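Local structure of protein Thf1 (5MJR) at residues D192-L195 with Y196-L200; F77-F80 with M81-Y84; V24-T27 with K28-F31; E87-R90 with D91-F94. The protein may take part in photosynthetic membrane biogenesis and associates with the FtsH protease complex involved in photosystem II repair in cyanobacteria. One frame throughout, in Å; residues are numbered along the deposited sequence. Where two conformers were deposited one is given.

All four contacts are local, each joining neighbouring turns of one continuous stretch in an all-helical chain. Contacts 1 and 2 lie at the C-terminal ends of helices 186-198 and 67-80 and touch through Gln79. Contact 4 leads into helix 90-100, and Arg90 there hydrogen-bonds to Met81 O of contact 2. Contact 3 opens helix 24-34 and meets contact 4 where Phe31 packs against Ile93. Contact 1 is a surface contact, held mainly by backbone hydrogen bonds, with a serine hydroxyl joining in one conformer. The other three are partly buried: contact 2 centres on methionine and aromatic rings, contact 3 on a salt bridge, contact 4 on bridging waters.

Contact 1 (D192-L195 with Y196-L200); sequences DLEL and YRSNL
Tyr196 N donates to Asp192 O and Arg197 N to Leu193 O, each bond 2.9 Å long and close to straight, so the backbone is regular alpha-helix until Asn199 leaves helical angles. This is the C-terminal end of helix 186-198. It lies in a region predicted to be coiled coil, yet here it packs against helices 150-162 and 67-80 of the same chain. In the last turn Ser198 N donates to Glu194 O at 3.0 Å. In the conformer described, Ser198 OG, beside the backbone N at chi1 -61°, also donates to Glu194 O at 2.8 Å, from the opposite face of the carbonyl plane; this second tie is doubtful, because another conformer was deposited. Arg197 runs its CG past Leu193 O at 3.4 Å before the chain bends twice. One turn apart, Leu195 and Asn199 meet obliquely, with Leu195 CG 3.6 Å from Asn199 ND2. Tyr196 touches segment 192-195 chiefly through CB, 3.4 Å from Asp192 O. Its CG stands anti to the backbone N (chi1 -179°), carrying the ring away from that segment to Val154, Thr75 and Gln79. Asp192 turns its carboxylate elsewhere, OD2 bonding to Tyr148 OH, and a sulfate ion, probably from the crystallisation liquor, lies near this side chain. Beyond the helix end, Leu200 comes back over the Tyr196 ring, its CD2 standing 4.2 Å above the ring plane and displaced toward the rim.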
# COMPACT_ATOMS: atom_id res chain seq x y z
N ASP A 192 -4.41 10.67 5.97
CA ASP A 192 -3.36 9.69 5.90
C ASP A 192 -2.34 10.02 4.81
O ASP A 192 -1.15 9.75 5.01
CB ASP A 192 -3.94 8.28 5.71
CG ASP A 192 -4.70 7.78 6.94
OD1 ASP A 192 -4.45 8.33 8.05
OD2 ASP A 192 -5.53 6.87 6.84
N LEU A 193 -2.75 10.60 3.72
CA LEU A 193 -1.82 11.01 2.64
C LEU A 193 -1.03 12.25 3.02
O LEU A 193 0.08 12.33 2.60
CB LEU A 193 -2.52 11.19 1.26
CG LEU A 193 -2.97 9.83 0.62
CD1 LEU A 193 -3.69 10.20 -0.67
CD2 LEU A 193 -1.80 8.89 0.47
N GLU A 194 -1.66 13.17 3.77
CA GLU A 194 -0.88 14.34 4.24
C GLU A 194 0.25 13.79 5.09
O GLU A 194 1.36 14.29 4.98
CB GLU A 194 -1.75 15.38 4.93
CG GLU A 194 -1.05 16.64 5.33
CD GLU A 194 -1.90 17.89 5.34
OE1 GLU A 194 -3.15 17.73 5.24
OE2 GLU A 194 -1.28 19.02 5.42
N LEU A 195 -0.03 12.88 6.06
CA LEU A 195 0.99 12.29 6.90
C LEU A 195 2.03 11.60 6.07
O LEU A 195 3.29 11.82 6.21
CB LEU A 195 0.35 11.31 7.94
CG LEU A 195 1.26 10.76 9.06
CD1 LEU A 195 1.81 11.92 9.80
CD2 LEU A 195 0.46 9.76 9.91
N TYR A 196 1.62 10.69 5.22
CA TYR A 196 2.57 9.94 4.45
C TYR A 196 3.53 10.91 3.70
O TYR A 196 4.71 10.71 3.62
CB TYR A 196 1.82 9.09 3.44
CG TYR A 196 2.64 8.20 2.53
CD1 TYR A 196 3.32 7.09 2.99
CD2 TYR A 196 2.63 8.44 1.14
CE1 TYR A 196 4.08 6.31 2.10
CE2 TYR A 196 3.36 7.67 0.25
CZ TYR A 196 4.06 6.56 0.75
OH TYR A 196 4.79 5.79 -0.10
N ARG A 197 2.97 11.87 2.93
CA ARG A 197 3.71 12.79 2.08
C ARG A 197 4.60 13.71 2.87
O ARG A 197 5.76 13.92 2.51
CB ARG A 197 2.82 13.55 1.12
CG ARG A 197 2.25 12.71 -0.05
CD ARG A 197 3.33 12.46 -1.15
NE ARG A 197 3.86 13.78 -1.60
CZ ARG A 197 3.25 14.66 -2.42
NH1 ARG A 197 2.10 14.34 -3.05
NH2 ARG A 197 3.89 15.77 -2.76
N SER A 198 4.16 14.10 4.05
CA SER A 198 4.94 15.04 4.85
C SER A 198 6.08 14.32 5.52
O SER A 198 7.09 14.96 5.88
CB SER A 198 4.09 15.74 5.88
OG SER A 198 3.10 16.46 5.19
N ASN A 199 6.02 12.99 5.53
CA ASN A 199 7.05 12.24 6.31
C ASN A 199 8.07 11.48 5.41
O ASN A 199 8.97 10.80 5.93
CB ASN A 199 6.46 11.33 7.32
CG ASN A 199 5.94 12.05 8.48
OD1 ASN A 199 6.56 12.96 8.99
ND2 ASN A 199 4.72 11.70 8.87
N LEU A 200 8.02 11.79 4.10
CA LEU A 200 8.82 11.06 3.12
C LEU A 200 10.32 11.06 3.55
O LEU A 200 11.00 10.08 3.24
CB LEU A 200 8.59 11.55 1.70
CG LEU A 200 7.27 11.30 1.01
CD1 LEU A 200 7.28 12.11 -0.31
CD2 LEU A 200 6.93 9.82 0.76

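Contact 2 (F77-F80 with M81-Y84); sequences FDQF and MEGY
Met81 packs against Phe77 and Phe80 at once, over the face of the first and alongside the second, in a pair of Met-aromatic contacts at the C-terminal end of helix 67-80, where the chain passes into a type I beta turn from Met81 to Tyr84. Bends at chi2 and chi3 bring the methionine sulfur near both rings. Its CG forms a CH-pi contact over the face of Phe77, 3.7 Å from the ring centroid and only 10° off the normal, and its CE approaches Phe77 CZ. The sulfur meets both rings obliquely, Met81 SD coming within 3.6 Å of Phe80 CE1. Phe80 holds its CG between the backbone N and the carbonyl carbon (chi1 81°), the crowded position, which sets its ring alongside Met81. Helix 90-100 closes on the same cluster through Phe94, edge-to-face with Phe77, and through Ile93. Replacing Phe77 by alanine would take away the face under Met81 CG, is likely to leave a gap there and would probably hold the thioether less firmly, with Phe80 still beside it. Two backbone bonds end the helix: Met81 N to Phe77 O at 2.9 Å, and Glu82 N to Gln79 O at 3.3 Å, the latter donor far above the carbonyl plane. Glu82 brings CG to 3.1 Å from Gln79 O. The amide of Gln79 and the Glu82 carboxylate cross with their planes 72° apart, and Gln79 NE2 bonds to Leu200 O. A water links the helix end to the turn, accepting from Gly83 N at 2.8 Å and donating to Phe80 O at 2.7 Å.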
# COMPACT_ATOMS: atom_id res chain seq x y z
N PHE A 77 6.46 0.06 1.22
CA PHE A 77 7.73 -0.63 1.36
C PHE A 77 8.74 -0.01 0.41
O PHE A 77 9.86 0.34 0.81
CB PHE A 77 7.55 -2.13 1.08
CG PHE A 77 8.82 -2.92 1.16
CD1 PHE A 77 9.61 -3.07 0.12
CD2 PHE A 77 9.17 -3.52 2.39
CE1 PHE A 77 10.82 -3.87 0.21
CE2 PHE A 77 10.35 -4.29 2.49
CZ PHE A 77 11.15 -4.42 1.43
N ASP A 78 8.40 0.10 -0.87
CA ASP A 78 9.35 0.59 -1.85
C ASP A 78 9.82 2.02 -1.50
O ASP A 78 10.99 2.33 -1.67
CB ASP A 78 8.76 0.63 -3.21
CG ASP A 78 8.66 -0.74 -3.90
OD1 ASP A 78 9.09 -1.79 -3.34
OD2 ASP A 78 7.94 -0.77 -4.96
N GLN A 79 8.93 2.86 -0.97
CA GLN A 79 9.27 4.25 -0.64
C GLN A 79 10.18 4.30 0.52
O GLN A 79 11.24 4.98 0.45
CB GLN A 79 7.99 5.07 -0.38
CG GLN A 79 8.22 6.56 -0.12
CD GLN A 79 8.89 6.96 1.17
OE1 GLN A 79 8.59 6.49 2.25
NE2 GLN A 79 9.82 8.00 1.01
N PHE A 80 9.91 3.60 1.64
CA PHE A 80 10.82 3.65 2.82
C PHE A 80 12.10 2.93 2.52
O PHE A 80 13.11 3.27 3.17
CB PHE A 80 10.20 3.40 4.17
CG PHE A 80 9.96 2.00 4.60
CD1 PHE A 80 10.98 1.02 4.79
CD2 PHE A 80 8.64 1.58 4.83
CE1 PHE A 80 10.58 -0.26 5.22
CE2 PHE A 80 8.32 0.32 5.23
CZ PHE A 80 9.28 -0.60 5.36
N MET A 81 12.13 1.98 1.60
CA MET A 81 13.31 1.24 1.30
C MET A 81 14.10 1.83 0.12
O MET A 81 15.11 1.21 -0.28
CB MET A 81 12.94 -0.23 0.99
CG MET A 81 12.37 -0.98 2.18
SD MET A 81 13.60 -1.34 3.48
CE MET A 81 14.45 -2.73 2.76
N GLU A 82 13.71 3.02 -0.37
CA GLU A 82 14.33 3.54 -1.57
C GLU A 82 15.85 3.79 -1.45
O GLU A 82 16.58 3.77 -2.41
CB GLU A 82 13.57 4.81 -2.04
CG GLU A 82 13.65 5.97 -1.17
CD GLU A 82 12.82 7.17 -1.66
OE1 GLU A 82 12.43 7.15 -2.84
OE2 GLU A 82 12.58 8.09 -0.82
N GLY A 83 16.30 4.06 -0.21
CA GLY A 83 17.71 4.23 0.09
C GLY A 83 18.37 3.13 0.82
O GLY A 83 19.48 3.31 1.32
N TYR A 84 17.68 2.00 0.98
CA TYR A 84 18.18 0.87 1.76
C TYR A 84 19.51 0.41 1.17
O TYR A 84 19.66 0.15 0.02
CB TYR A 84 17.21 -0.29 1.71
CG TYR A 84 17.69 -1.46 2.58
CD1 TYR A 84 17.62 -1.36 3.96
CD2 TYR A 84 18.27 -2.57 2.04
CE1 TYR A 84 18.07 -2.35 4.78
CE2 TYR A 84 18.77 -3.58 2.88
CZ TYR A 84 18.67 -3.44 4.24
OH TYR A 84 19.15 -4.43 5.10
O HOH W 1 12.82 7.03 1.80
O HOH W 2 15.39 4.52 2.43

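Contact 3 (V24-T27 with K28-F31)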
# COMPACT_ATOMS: atom_id res chain seq x y z
N VAL A 24 2.19 -11.47 16.99
CA VAL A 24 3.18 -10.65 16.38
C VAL A 24 4.59 -11.23 16.54
O VAL A 24 5.44 -11.13 15.69
CB VAL A 24 3.07 -9.20 16.95
CG1 VAL A 24 4.36 -8.43 16.75
CG2 VAL A 24 1.88 -8.48 16.36
N SER A 25 4.85 -11.80 17.74
CA SER A 25 6.15 -12.41 17.97
C SER A 25 6.46 -13.58 17.03
O SER A 25 7.61 -13.73 16.57
CB SER A 25 6.30 -12.87 19.40
OG SER A 25 6.31 -11.69 20.24
N ASP A 26 5.43 -14.38 16.72
CA ASP A 26 5.57 -15.45 15.74
C ASP A 26 5.87 -14.85 14.35
O ASP A 26 6.69 -15.36 13.63
CB ASP A 26 4.28 -16.28 15.69
CG ASP A 26 4.04 -17.09 16.95
OD1 ASP A 26 5.02 -17.69 17.53
OD2 ASP A 26 2.81 -17.07 17.43
N THR A 27 5.13 -13.80 13.99
CA THR A 27 5.36 -13.15 12.70
C THR A 27 6.85 -12.61 12.59
O THR A 27 7.52 -12.83 11.57
CB THR A 27 4.33 -12.00 12.53
OG1 THR A 27 3.06 -12.64 12.47
CG2 THR A 27 4.57 -11.21 11.25
N LYS A 28 7.33 -11.94 13.65
CA LYS A 28 8.68 -11.44 13.62
C LYS A 28 9.69 -12.57 13.58
O LYS A 28 10.65 -12.47 12.82
CB LYS A 28 8.91 -10.60 14.85
CG LYS A 28 8.22 -9.21 14.78
CD LYS A 28 8.65 -8.30 15.94
CE LYS A 28 7.95 -6.94 15.93
NZ LYS A 28 8.38 -6.01 17.07
N ARG A 29 9.46 -13.66 14.32
CA ARG A 29 10.41 -14.75 14.23
C ARG A 29 10.47 -15.37 12.83
O ARG A 29 11.52 -15.70 12.33
CB ARG A 29 9.99 -15.87 15.18
CG ARG A 29 10.51 -15.67 16.53
CD ARG A 29 10.32 -16.95 17.48
NE ARG A 29 8.90 -17.01 17.96
CZ ARG A 29 8.41 -16.34 19.01
NH1 ARG A 29 9.21 -15.54 19.81
NH2 ARG A 29 7.11 -16.50 19.34
N ALA A 30 9.30 -15.47 12.16
CA ALA A 30 9.23 -15.96 10.81
C ALA A 30 10.03 -15.06 9.84
O ALA A 30 10.72 -15.53 8.94
CB ALA A 30 7.80 -16.19 10.37
N PHE A 31 9.87 -13.77 10.04
CA PHE A 31 10.61 -12.81 9.23
C PHE A 31 12.11 -13.01 9.32
O PHE A 31 12.83 -13.15 8.32
CB PHE A 31 10.23 -11.39 9.60
CG PHE A 31 11.08 -10.33 8.87
CD1 PHE A 31 10.85 -10.03 7.57
CD2 PHE A 31 12.18 -9.77 9.49
CE1 PHE A 31 11.65 -9.19 6.87
CE2 PHE A 31 12.99 -8.91 8.79
CZ PHE A 31 12.71 -8.60 7.44
O HOH W 3 7.34 -18.66 16.36
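The first two turns of helix 24-34 carry a salt bridge between Asp26 and Arg29, three residues apart along the helix. Arg29 NH2 donates to Asp26 OD1 at 3.0 Å. The carboxylate oxygen lies near the guanidinium plane, whereas the nitrogen meets that oxygen from above the carboxylate plane, the two flat groups being 74° apart. A water closes the pair, accepting from Arg29 NE at 2.8 Å and donating to the same Asp26 OD1 at 2.8 Å. A bend at chi3 (-78°) folds the arginine back over the helix, laying one guanidinium face over Ser25 O, 3.7 Å from its plane. Asp26 OD2 bonds to Thr23 N at the helix start. With an alanine at Asp26, the guanidinium is likely to lose its counter-charge and turn more freely, and Thr23 N would lack this acceptor. The backbone is regular, Lys28 N to Val24 O and Phe31 N to Thr27 O among its i to i+4 bonds. On the side facing helix 41-58, Val24 and the extended Lys28 chain run side by side, and the ammonium forms a salt bridge with Glu48. Thr27 OG1 bonds to His55 ND1 of that helix. Between the two aliphatic chains, Val24 CG1 rests 4.0 Å from Lys28 CE.

Contact 4 (E87-R90 with D91-F94); sequences EGDR and DRIF
Ile93 sets its CG1 against the carbonyl of Asp89, 3.3 Å from Asp89 O, with CB close to Arg90 O as well. Its backbone joins in: Ile93 N donates to Asp89 O at 3.0 Å, and one residue on, Phe94 N donates to Arg90 O. With CG1 beside the backbone N (chi1 -68°), Ile93 reaches back along the chain, and the residue also packs on Phe77 and Tyr84. The Asp89 carboxylate and the Arg92 guanidinium cross almost at right angles, their planes 89° apart, in a long salt bridge of 3.7 Å between Asp89 OD1 and Arg92 NH1. The aspartate's stronger partner is Arg37, so two arginines gather round one carboxylate. Residues 87-94 form a helix start in which a 3-10 turn, residues 87-89, runs into helix 90-100, and Arg90 N bonds to Glu87 O across the join. Waters also link two carbonyls of that turn to backbone N-H groups of the helix. One water donates to Glu87 O and accepts from Asp91 N at 3.0 Å; another donates to Gly88 O at 2.6 Å and accepts from Arg92 N. Arg90 bends at chi3 (50°), turning its guanidinium back toward the preceding loop, where NH1 bonds to Met81 O; its aliphatic part touches Phe77. The Asp91 carboxylate and the Arg90 guanidinium are linked through a third water, which accepts from Arg90 NE at 3.0 Å and donates to Asp91 OD1 at 3.0 Å.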
# COMPACT_ATOMS: atom_id res chain seq x y z
N GLU A 87 21.50 -2.71 -0.96
CA GLU A 87 20.32 -2.71 -1.83
C GLU A 87 20.02 -4.07 -2.41
O GLU A 87 18.82 -4.32 -2.63
CB GLU A 87 20.42 -1.65 -2.92
CG GLU A 87 21.56 -1.78 -3.86
CD GLU A 87 21.75 -0.42 -4.61
OE1 GLU A 87 20.82 -0.28 -5.44
OE2 GLU A 87 22.63 0.47 -4.66
N GLY A 88 20.99 -4.90 -2.62
CA GLY A 88 20.73 -6.23 -3.13
C GLY A 88 19.92 -7.14 -2.24
O GLY A 88 19.49 -8.21 -2.71
N ASP A 89 19.71 -6.74 -0.98
CA ASP A 89 18.90 -7.47 -0.05
C ASP A 89 17.42 -7.05 -0.04
O ASP A 89 16.64 -7.72 0.62
CB ASP A 89 19.44 -7.39 1.39
CG ASP A 89 20.76 -8.16 1.60
OD1 ASP A 89 21.24 -8.89 0.70
OD2 ASP A 89 21.19 -8.09 2.75
N ARG A 90 17.08 -5.95 -0.75
CA ARG A 90 15.74 -5.43 -0.61
C ARG A 90 14.62 -6.40 -1.07
O ARG A 90 13.63 -6.59 -0.35
CB ARG A 90 15.73 -4.11 -1.35
CG ARG A 90 14.45 -3.44 -1.29
CD ARG A 90 14.62 -2.00 -1.73
NE ARG A 90 15.32 -1.91 -2.98
CZ ARG A 90 16.14 -0.94 -3.36
NH1 ARG A 90 16.29 0.18 -2.60
NH2 ARG A 90 16.82 -1.09 -4.52
N ASP A 91 14.86 -7.09 -2.16
CA ASP A 91 13.85 -8.07 -2.61
C ASP A 91 13.71 -9.29 -1.66
O ASP A 91 12.60 -9.78 -1.40
CB ASP A 91 14.12 -8.60 -4.01
CG ASP A 91 14.00 -7.46 -5.11
OD1 ASP A 91 13.40 -6.36 -4.83
OD2 ASP A 91 14.53 -7.60 -6.26
N ARG A 92 14.82 -9.73 -1.08
CA ARG A 92 14.76 -10.80 -0.12
C ARG A 92 14.03 -10.36 1.12
O ARG A 92 13.28 -11.14 1.74
CB ARG A 92 16.23 -11.21 0.35
CG ARG A 92 16.93 -12.00 -0.67
CD ARG A 92 18.41 -12.10 -0.28
NE ARG A 92 19.23 -13.01 -1.08
CZ ARG A 92 20.27 -12.69 -1.85
NH1 ARG A 92 20.69 -11.41 -2.00
NH2 ARG A 92 20.91 -13.67 -2.50
N ILE A 93 14.20 -9.14 1.54
CA ILE A 93 13.48 -8.61 2.67
C ILE A 93 11.93 -8.57 2.40
O ILE A 93 11.14 -8.92 3.26
CB ILE A 93 13.98 -7.20 3.11
CG1 ILE A 93 15.42 -7.35 3.69
CG2 ILE A 93 13.05 -6.51 4.04
CD1 ILE A 93 16.14 -6.08 3.92
N PHE A 94 11.56 -8.09 1.18
CA PHE A 94 10.14 -8.09 0.84
C PHE A 94 9.52 -9.51 0.85
O PHE A 94 8.44 -9.72 1.38
CB PHE A 94 9.92 -7.43 -0.49
CG PHE A 94 8.47 -7.28 -0.83
CD1 PHE A 94 7.74 -6.29 -0.20
CD2 PHE A 94 7.86 -8.13 -1.75
CE1 PHE A 94 6.35 -6.14 -0.45
CE2 PHE A 94 6.50 -7.99 -2.04
CZ PHE A 94 5.77 -6.98 -1.34
O HOH W 4 16.96 -6.33 -4.09
O HOH W 5 17.28 -9.52 -2.56
O HOH W 6 13.48 -3.39 -4.79